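Local coordinates for protein predicted ATPase involved in replication control, Cdc46/Mcm family (PDB 3F8T) that belongs to the MCM family of replicative helicases and probably binds ATP and single-stranded DNA, at residues G165-S169 and A170-A174. The protein carries 2 engineered substitutions. Numbering follows the deposited sequence.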
ATOM      1  N   GLY A 165     -16.942  14.219  -3.473  1.00 20.98           N
ATOM      2  CA  GLY A 165     -17.944  14.711  -2.556  1.00 20.59           C
ATOM      3  C   GLY A 165     -18.026  16.214  -2.483  1.00 20.34           C
ATOM      4  O   GLY A 165     -17.292  16.919  -3.149  1.00 20.31           O
ATOM      5  N   ILE A 166     -18.924  16.695  -1.637  1.00 20.58           N
ATOM      6  CA  ILE A 166     -19.046  18.120  -1.392  1.00 21.33           C
ATOM      7  C   ILE A 166     -18.652  18.406   0.080  1.00 21.81           C
ATOM      8  O   ILE A 166     -19.114  17.730   0.996  1.00 22.20           O
ATOM      9  CB  ILE A 166     -20.469  18.628  -1.736  1.00 21.52           C
ATOM     10  CG1 ILE A 166     -20.717  18.519  -3.260  1.00 20.86           C
ATOM     11  CG2 ILE A 166     -20.614  20.090  -1.320  1.00 21.03           C
ATOM     12  CD1 ILE A 166     -22.199  18.647  -3.656  1.00 22.46           C
ATOM     13  N   VAL A 167     -17.782  19.387   0.277  1.00 22.53           N
ATOM     14  CA  VAL A 167     -17.282  19.740   1.608  1.00 24.40           C
ATOM     15  C   VAL A 167     -18.343  20.545   2.347  1.00 25.50           C
ATOM     16  O   VAL A 167     -18.868  21.513   1.808  1.00 25.56           O
ATOM     17  CB  VAL A 167     -15.996  20.585   1.519  1.00 23.99           C
ATOM     18  CG1 VAL A 167     -15.463  20.948   2.922  1.00 25.08           C
ATOM     19  CG2 VAL A 167     -14.938  19.860   0.723  1.00 25.26           C
ATOM     20  N   ARG A 168     -18.671  20.124   3.568  1.00 27.16           N
ATOM     21  CA  ARG A 168     -19.579  20.863   4.430  1.00 29.02           C
ATOM     22  C   ARG A 168     -19.015  20.891   5.844  1.00 30.15           C
ATOM     23  O   ARG A 168     -18.997  19.864   6.537  1.00 29.97           O
ATOM     24  CB  ARG A 168     -20.979  20.242   4.409  1.00 29.63           C
ATOM     25  CG  ARG A 168     -21.668  20.361   3.055  1.00 31.68           C
ATOM     26  CD  ARG A 168     -23.155  20.076   3.133  1.00 35.90           C
ATOM     27  NE  ARG A 168     -23.818  20.312   1.848  1.00 36.57           N
ATOM     28  CZ  ARG A 168     -23.886  19.424   0.854  1.00 38.48           C
ATOM     29  NH1 ARG A 168     -23.305  18.227   0.967  1.00 37.53           N
ATOM     30  NH2 ARG A 168     -24.522  19.744  -0.268  1.00 37.75           N
ATOM     31  N   SER A 169     -18.530  22.067   6.246  1.00 31.60           N
ATOM     32  CA  SER A 169     -17.932  22.299   7.567  1.00 33.43           C
ATOM     33  C   SER A 169     -16.902  21.233   7.953  1.00 33.81           C
ATOM     34  O   SER A 169     -17.124  20.433   8.871  1.00 34.81           O
ATOM     35  CB  SER A 169     -19.014  22.445   8.643  1.00 33.67           C
ATOM     36  OG  SER A 169     -19.901  23.511   8.322  1.00 36.03           O
ATOM     37  N   ALA A 170     -15.785  21.230   7.230  1.00 33.70           N
ATOM     38  CA  ALA A 170     -14.655  20.333   7.502  1.00 33.70           C
ATOM     39  C   ALA A 170     -14.984  18.836   7.430  1.00 32.96           C
ATOM     40  O   ALA A 170     -14.206  18.010   7.923  1.00 34.29           O
ATOM     41  CB  ALA A 170     -13.976  20.689   8.856  1.00 33.81           C
ATOM     42  N   THR A 171     -16.126  18.495   6.830  1.00 31.51           N
ATOM     43  CA  THR A 171     -16.492  17.105   6.519  1.00 30.02           C
ATOM     44  C   THR A 171     -16.822  16.964   5.027  1.00 28.70           C
ATOM     45  O   THR A 171     -17.525  17.803   4.447  1.00 27.92           O
ATOM     46  CB  THR A 171     -17.691  16.605   7.378  1.00 30.24           C
ATOM     47  OG1 THR A 171     -17.315  16.570   8.766  1.00 31.34           O
ATOM     48  CG2 THR A 171     -18.140  15.199   6.960  1.00 30.67           C
ATOM     49  N   LEU A 172     -16.317  15.895   4.414  1.00 26.48           N
ATOM     50  CA  LEU A 172     -16.628  15.602   3.029  1.00 24.29           C
ATOM     51  C   LEU A 172     -17.865  14.725   2.991  1.00 24.03           C
ATOM     52  O   LEU A 172     -17.865  13.626   3.553  1.00 22.98           O
ATOM     53  CB  LEU A 172     -15.443  14.891   2.344  1.00 24.31           C
ATOM     54  CG  LEU A 172     -15.589  14.624   0.839  1.00 23.78           C
ATOM     55  CD1 LEU A 172     -15.557  15.951   0.071  1.00 21.54           C
ATOM     56  CD2 LEU A 172     -14.501  13.705   0.340  1.00 22.49           C
ATOM     57  N   ASP A 173     -18.927  15.219   2.352  1.00 22.98           N
ATOM     58  CA  ASP A 173     -20.109  14.414   2.105  1.00 23.27           C
ATOM     59  C   ASP A 173     -19.906  13.630   0.820  1.00 22.96           C
ATOM     60  O   ASP A 173     -19.985  14.179  -0.272  1.00 22.90           O
ATOM     61  CB  ASP A 173     -21.368  15.294   2.009  1.00 23.17           C
ATOM     62  CG  ASP A 173     -21.866  15.725   3.373  1.00 25.80           C
ATOM     63  OD1 ASP A 173     -22.249  14.832   4.160  1.00 27.73           O
ATOM     64  OD2 ASP A 173     -21.884  16.941   3.657  1.00 29.03           O
ATOM     65  N   ALA A 174     -19.658  12.338   0.966  1.00 23.05           N
ATOM     66  CA  ALA A 174     -19.307  11.486  -0.153  1.00 23.59           C
ATOM     67  C   ALA A 174     -20.452  11.350  -1.159  1.00 24.37           C
ATOM     68  O   ALA A 174     -21.613  11.126  -0.778  1.00 24.43           O
ATOM     69  CB  ALA A 174     -18.846  10.101   0.363  1.00 24.22           C
TER
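Arg168 reaches diagonally across the hairpin to Asp173, its NH1 lying 3.3 Å from Asp173 OD2 in a salt bridge whose hydrogen bond is long and weak. The carboxylate oxygen sits at the guanidinium edge, with the two planes turned 52° apart. Arg168 CG stands anti to the carbonyl carbon (chi1 -66°), and the chain then runs extended to NE, which takes its methylenes past the same oxygen: CD is 3.4 Å from Asp173 OD2. Ile166 CG2 sits over one face of the Arg168 guanidinium, nearer its edge than its centre, 3.8 Å above the plane. An alanine here has no guanidinium, which would probably leave Asp173 with Arg149 as its main cationic partner and uncover the methyl Ile166 CG2. The backbones of 165-168 and 171-174 form an antiparallel beta hairpin in the OB-fold region, closed by a two-residue turn, Ser169-Ala170, with both residues at positive phi, close to a type I' turn. Arg168 N donates to Thr171 O at 2.7 Å, almost straight at 177°, whereas the return bond from Thr171 N to Arg168 O is longer and bent. Further from the turn, Ile166 and Asp173 exchange two backbone bonds, the shorter from Asp173 N to Ile166 O (2.9 Å). On the face opposite Ile166, Arg168 and Asp173, Val167 CG2 meets Leu172 CD1 at 4.0 Å, the side chains crossing at about a right angle, and Leu172 CD1 also packs against Gly165 C (3.6 Å). The firmer hold on Asp173 is at OD1, which makes a salt bridge with Arg149 NE and a hydrogen bond with His151 NE2. Ile119 touches both Val167 and Leu172, while Ala74 and Glu78 of helix 74-88 meet Ile166.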